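PDB 5UIZ: AA10A from Thermobifida fusca, which is a copper-dependent lytic polysaccharide monooxygenase of the AA10 family that probably cleaves cellulose chains oxidatively. Local coordinates for residues N131-I136 with T188-N193; H137-A142 with P181-Q186. All coordinates share one frame; numbering follows the deposited sequence.

Contact 1 of 2, residues N131-I136 with T188-N193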
loop_
_atom_site.group_PDB
_atom_site.type_symbol
_atom_site.label_atom_id
_atom_site.label_comp_id
_atom_site.label_asym_id
_atom_site.label_seq_id
_atom_site.Cartn_x
_atom_site.Cartn_y
_atom_site.Cartn_z
ATOM N N ASN A 131 0.863 -14.807 -8.289
ATOM C CA ASN A 131 1.841 -15.867 -8.126
ATOM C C ASN A 131 2.958 -15.336 -7.294
ATOM O O ASN A 131 3.045 -14.133 -7.063
ATOM C CB ASN A 131 2.341 -16.375 -9.482
ATOM C CG ASN A 131 1.240 -16.979 -10.285
ATOM O OD1 ASN A 131 0.977 -16.543 -11.375
ATOM N ND2 ASN A 131 0.536 -17.954 -9.717
ATOM N N ASN A 132 3.832 -16.247 -6.859
ATOM C CA ASN A 132 5.033 -15.869 -6.122
ATOM C C ASN A 132 5.889 -14.896 -6.873
ATOM O O ASN A 132 6.537 -14.078 -6.264
ATOM C CB ASN A 132 5.831 -17.083 -5.642
ATOM C CG ASN A 132 5.092 -17.820 -4.533
ATOM O OD1 ASN A 132 4.286 -18.710 -4.805
ATOM N ND2 ASN A 132 5.296 -17.392 -3.282
ATOM N N THR A 133 5.844 -14.942 -8.193
ATOM C CA THR A 133 6.497 -13.936 -9.009
ATOM C C THR A 133 5.381 -13.098 -9.570
ATOM O O THR A 133 4.474 -13.651 -10.150
ATOM C CB THR A 133 7.331 -14.614 -10.096
ATOM O OG1 THR A 133 8.418 -15.278 -9.427
ATOM C CG2 THR A 133 7.862 -13.624 -11.085
ATOM N N PHE A 134 5.423 -11.784 -9.326
ATOM C CA PHE A 134 4.360 -10.887 -9.775
ATOM C C PHE A 134 4.953 -9.548 -10.119
ATOM O O PHE A 134 6.123 -9.255 -9.766
ATOM C CB PHE A 134 3.239 -10.761 -8.728
ATOM C CG PHE A 134 3.681 -10.175 -7.414
ATOM C CD1 PHE A 134 4.249 -10.978 -6.436
ATOM C CD2 PHE A 134 3.527 -8.832 -7.160
ATOM C CE1 PHE A 134 4.685 -10.446 -5.238
ATOM C CE2 PHE A 134 3.971 -8.290 -5.959
ATOM C CZ PHE A 134 4.553 -9.099 -4.998
ATOM N N THR A 135 4.155 -8.764 -10.835
ATOM C CA THR A 135 4.535 -7.421 -11.296
ATOM C C THR A 135 3.893 -6.319 -10.452
ATOM O O THR A 135 2.705 -6.310 -10.162
ATOM C CB THR A 135 4.175 -7.227 -12.808
ATOM O OG1 THR A 135 4.905 -8.195 -13.590
ATOM C CG2 THR A 135 4.529 -5.819 -13.303
ATOM N N ILE A 136 4.712 -5.358 -10.076
ATOM C CA ILE A 136 4.239 -4.166 -9.452
ATOM C C ILE A 136 4.109 -3.107 -10.512
ATOM O O ILE A 136 5.086 -2.781 -11.180
ATOM C CB ILE A 136 5.199 -3.686 -8.388
ATOM C CG1 ILE A 136 5.402 -4.817 -7.348
ATOM C CG2 ILE A 136 4.713 -2.359 -7.817
ATOM C CD1 ILE A 136 5.207 -4.472 -5.884
ATOM N N THR A 188 9.116 -6.640 -11.888
ATOM C CA THR A 188 8.706 -7.953 -11.433
ATOM C C THR A 188 9.505 -8.313 -10.186
ATOM O O THR A 188 10.689 -8.043 -10.105
ATOM C CB THR A 188 8.968 -8.996 -12.544
ATOM O OG1 THR A 188 8.412 -8.514 -13.770
ATOM C CG2 THR A 188 8.351 -10.333 -12.211
ATOM N N VAL A 189 8.833 -8.883 -9.191
ATOM C CA VAL A 189 9.461 -9.209 -7.934
ATOM C C VAL A 189 9.116 -10.673 -7.693
ATOM O O VAL A 189 8.173 -11.193 -8.250
ATOM C CB VAL A 189 8.959 -8.336 -6.791
ATOM C CG1 VAL A 189 8.966 -6.866 -7.162
ATOM C CG2 VAL A 189 7.585 -8.749 -6.343
ATOM N N HIS A 190 9.895 -11.313 -6.847
ATOM C CA HIS A 190 9.638 -12.654 -6.466
ATOM C C HIS A 190 9.564 -12.688 -4.977
ATOM O O HIS A 190 10.483 -12.196 -4.299
ATOM C CB HIS A 190 10.750 -13.599 -6.958
ATOM C CG HIS A 190 10.549 -14.981 -6.473
ATOM N ND1 HIS A 190 9.526 -15.778 -6.947
ATOM C CD2 HIS A 190 11.117 -15.657 -5.456
ATOM C CE1 HIS A 190 9.536 -16.930 -6.308
ATOM N NE2 HIS A 190 10.461 -16.866 -5.365
ATOM N N ALA A 191 8.482 -13.274 -4.454
ATOM C CA ALA A 191 8.313 -13.388 -2.991
ATOM C C ALA A 191 8.283 -14.849 -2.613
ATOM O O ALA A 191 7.243 -15.494 -2.756
ATOM C CB ALA A 191 7.034 -12.723 -2.536
ATOM N N PRO A 192 9.405 -15.363 -2.110
ATOM C CA PRO A 192 9.565 -16.808 -1.965
ATOM C C PRO A 192 8.828 -17.355 -0.759
ATOM O O PRO A 192 8.647 -16.629 0.212
ATOM C CB PRO A 192 11.067 -16.983 -1.737
ATOM C CG PRO A 192 11.541 -15.651 -1.226
ATOM C CD PRO A 192 10.662 -14.623 -1.881
ATOM N N ASN A 193 8.429 -18.623 -0.830
ATOM C CA ASN A 193 7.932 -19.365 0.332
ATOM C C ASN A 193 6.664 -18.752 0.951
ATOM O O ASN A 193 6.536 -18.692 2.174
ATOM C CB ASN A 193 9.047 -19.510 1.396
ATOM C CG ASN A 193 10.280 -20.203 0.851
ATOM O OD1 ASN A 193 10.168 -21.264 0.257
ATOM N ND2 ASN A 193 11.459 -19.596 1.032
#
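Phe-134 and Val-189 form the hydrogen-bonded pair of an antiparallel strand pairing, Phe-134 N on Val-189 O at 3.0 Å and Val-189 N on Phe-134 O at 2.8 Å, flanked by the non-hydrogen-bonded pairs Thr-133/His-190 and Thr-135/Thr-188. On the buried face, chi1 of Phe-134 (62°) sets CG between the backbone N and carbonyl carbon, from where the ring comes nearer to strand 184-190 and takes Val-189 CG2 over one face, 3.6 Å from the centroid, in a CH-pi contact displaced toward CZ. Ala-191 CB lies at the ring edge. On the threonine face, Thr-133 OG1 lies in the plane of the His-190 ring and shares a hydrogen bond with ND1 at 2.8 Å. Just before strand 133-140, Asn-132 grips Ala-191, which follows strand 184-190, twice: its O accepts from Ala-191 N, while its ND2 donates almost straight (175°) to Ala-191 O at 2.8 Å. The same ND2 also reaches Arg-194 O. An alanine here would probably leave the Ala-191 and Arg-194 carbonyls without this shared donor and let the turn after Ala-191 move more freely. Behind the pair, Phe-134 and Ile-136 pack on Val-200 of strand 198-206, and Asn-132 and Ala-191 on Phe-221 of strand 211-221, joining the two sheets of the beta-sandwich.

Contact 2 of 2, residues H137-A142 with P181-Q186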
loop_
_atom_site.group_PDB
_atom_site.type_symbol
_atom_site.label_atom_id
_atom_site.label_comp_id
_atom_site.label_asym_id
_atom_site.label_seq_id
_atom_site.Cartn_x
_atom_site.Cartn_y
_atom_site.Cartn_z
ATOM N N HIS A 137 2.905 -2.551 -10.643
ATOM C CA HIS A 137 2.651 -1.442 -11.565
ATOM C C HIS A 137 2.252 -0.174 -10.748
ATOM O O HIS A 137 1.220 -0.124 -10.039
ATOM C CB HIS A 137 1.585 -1.884 -12.560
ATOM C CG HIS A 137 1.066 -0.800 -13.412
ATOM N ND1 HIS A 137 -0.175 -0.868 -13.995
ATOM C CD2 HIS A 137 1.605 0.391 -13.774
ATOM C CE1 HIS A 137 -0.369 0.231 -14.699
ATOM N NE2 HIS A 137 0.679 1.028 -14.552
ATOM N N LEU A 138 3.105 0.817 -10.857
ATOM C CA LEU A 138 2.952 2.075 -10.206
ATOM C C LEU A 138 2.486 3.035 -11.269
ATOM O O LEU A 138 2.952 2.997 -12.416
ATOM C CB LEU A 138 4.309 2.549 -9.636
ATOM C CG LEU A 138 4.150 3.823 -8.770
ATOM C CD1 LEU A 138 4.056 3.381 -7.313
ATOM C CD2 LEU A 138 5.206 4.898 -8.928
ATOM N N TYR A 139 1.547 3.898 -10.898
ATOM C CA TYR A 139 1.147 4.999 -11.721
ATOM C C TYR A 139 1.471 6.246 -10.941
ATOM O O TYR A 139 1.067 6.373 -9.805
ATOM C CB TYR A 139 -0.337 4.952 -12.017
ATOM C CG TYR A 139 -0.863 6.084 -12.861
ATOM C CD1 TYR A 139 -0.507 6.204 -14.186
ATOM C CD2 TYR A 139 -1.808 6.987 -12.371
ATOM C CE1 TYR A 139 -0.993 7.225 -14.986
ATOM C CE2 TYR A 139 -2.352 7.984 -13.194
ATOM C CZ TYR A 139 -1.914 8.094 -14.505
ATOM O OH TYR A 139 -2.407 9.114 -15.326
ATOM N N ASP A 140 2.148 7.177 -11.587
ATOM C CA ASP A 140 2.490 8.450 -10.979
ATOM C C ASP A 140 2.121 9.537 -11.965
ATOM O O ASP A 140 2.815 9.707 -12.962
ATOM C CB ASP A 140 4.002 8.473 -10.726
ATOM C CG ASP A 140 4.512 9.880 -10.327
ATOM O OD1 ASP A 140 3.693 10.730 -9.915
ATOM O OD2 ASP A 140 5.722 10.121 -10.477
ATOM N N GLN A 141 1.062 10.295 -11.692
ATOM C CA GLN A 141 0.585 11.312 -12.661
ATOM C C GLN A 141 1.580 12.452 -12.874
ATOM O O GLN A 141 1.664 12.988 -13.967
ATOM C CB GLN A 141 -0.798 11.868 -12.260
ATOM C CG GLN A 141 -1.712 12.314 -13.423
ATOM C CD GLN A 141 -1.537 13.757 -13.856
ATOM O OE1 GLN A 141 -0.962 14.581 -13.134
ATOM N NE2 GLN A 141 -2.054 14.076 -15.037
ATOM N N ALA A 142 2.362 12.782 -11.860
ATOM C CA ALA A 142 3.341 13.837 -11.969
ATOM C C ALA A 142 4.670 13.446 -12.604
ATOM O O ALA A 142 5.512 14.331 -12.823
ATOM C CB ALA A 142 3.598 14.411 -10.579
ATOM N N PRO A 181 11.662 9.714 -14.804
ATOM C CA PRO A 181 10.312 10.210 -14.833
ATOM C C PRO A 181 9.477 9.510 -15.893
ATOM O O PRO A 181 9.916 9.361 -17.019
ATOM C CB PRO A 181 10.497 11.683 -15.195
ATOM C CG PRO A 181 11.868 12.008 -14.790
ATOM C CD PRO A 181 12.652 10.787 -14.964
ATOM N N ALA A 182 8.314 9.034 -15.492
ATOM C CA ALA A 182 7.408 8.273 -16.327
ATOM C C ALA A 182 6.098 8.177 -15.559
ATOM O O ALA A 182 6.103 8.152 -14.308
ATOM C CB ALA A 182 7.932 6.903 -16.557
ATOM N N GLN A 183 4.985 8.123 -16.268
ATOM C CA GLN A 183 3.713 7.977 -15.580
ATOM C C GLN A 183 3.436 6.557 -15.138
ATOM O O GLN A 183 2.737 6.346 -14.141
ATOM C CB GLN A 183 2.552 8.580 -16.395
ATOM C CG GLN A 183 2.708 10.091 -16.460
ATOM C CD GLN A 183 1.558 10.800 -17.162
ATOM O OE1 GLN A 183 1.231 10.479 -18.300
ATOM N NE2 GLN A 183 0.978 11.807 -16.499
ATOM N N ASN A 184 3.976 5.592 -15.863
ATOM C CA ASN A 184 3.847 4.208 -15.527
ATOM C C ASN A 184 5.201 3.570 -15.328
ATOM O O ASN A 184 6.082 3.669 -16.176
ATOM C CB ASN A 184 3.088 3.473 -16.616
ATOM C CG ASN A 184 1.664 3.953 -16.737
ATOM O OD1 ASN A 184 0.732 3.464 -16.033
ATOM N ND2 ASN A 184 1.502 4.987 -17.546
ATOM N N ILE A 185 5.370 2.906 -14.195
ATOM C CA ILE A 185 6.607 2.200 -13.855
ATOM C C ILE A 185 6.184 0.828 -13.452
ATOM O O ILE A 185 5.202 0.659 -12.706
ATOM C CB ILE A 185 7.337 2.866 -12.716
ATOM C CG1 ILE A 185 7.877 4.243 -13.173
ATOM C CG2 ILE A 185 8.500 2.000 -12.251
ATOM C CD1 ILE A 185 8.542 5.113 -12.095
ATOM N N GLN A 186 6.868 -0.167 -13.986
ATOM C CA GLN A 186 6.616 -1.531 -13.558
ATOM C C GLN A 186 7.847 -2.384 -13.533
ATOM O O GLN A 186 8.766 -2.135 -14.281
ATOM C CB GLN A 186 5.550 -2.179 -14.416
ATOM C CG GLN A 186 5.968 -2.442 -15.844
ATOM C CD GLN A 186 4.890 -3.152 -16.597
ATOM O OE1 GLN A 186 3.728 -2.880 -16.363
ATOM N NE2 GLN A 186 5.265 -4.057 -17.527
HETATM O O HOH W 1 7.174 8.632 -11.692
#
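Gln-183 O is approached by three groups of the facing strand: Asp-140 N donates to it at 2.7 Å, Tyr-139 CA makes a CA-H...O contact with it, and Tyr-139 CD1 comes within 3.2 Å of it. Tyr-139 and Gln-183 run side by side, their ring and amide planes 40° apart, and Gln-183 CB touches Tyr-139 CE1. The extended Gln-183 chain (CD anti to CA, chi2 -176°) carries its amide past the strand end, where NE2 donates to Gln-141 O at 2.9 Å. Farther along the same face, His-137 NE2 donates to Asn-184 OD1 at 2.9 Å. Because an amide oxygen can only accept, NE2 must carry the proton; the bond lies in the imidazole plane and uses a lone pair of OD1. The edge of the Tyr-139 ring meets the same oxygen at CD1. Between these polar groups the backbones of Leu-138 and Ile-185 exchange two hydrogen bonds, and their side chains turn to the buried face, where both pack on Phe-149 of strand 146-154. A water donates to Ala-182 O at 2.9 Å and also lies beside the Asp-140 carboxylate. That carboxylate accepts from His-144 N at OD2 and, weakly, from His-37 N at OD1, and the side chain of Asp-140 comes within about 5 Å of the copper(II) ion at the nearest atoms. Asp-140 is thus a second-shell residue behind both copper-binding histidines, and the tight bond from Asp-140 N to Gln-183 O is likely to steady the strand end that carries it.

How the contacts relate
Strand 38-42, just after the N-terminal copper ligand His-37, pairs with one edge of strand 133-140; strand 184-190 returns along the other edge, making both contacts. Contact 1 closes the outer loop, with 51 residues between its segments, and contact 2 is nested inside it, closing a loop of 38 residues that includes strands 146-154 and 170-175 of the second sheet. The contacts follow one another along the same two strands with their centres about 19 Å apart, and meet where Ile-136 O packs on Gln-186 CB. Contact 2 lies at the copper end, contact 1 at the end near the C-terminal Val-222, so together they join strand 133-140 to strand 184-190 along their length.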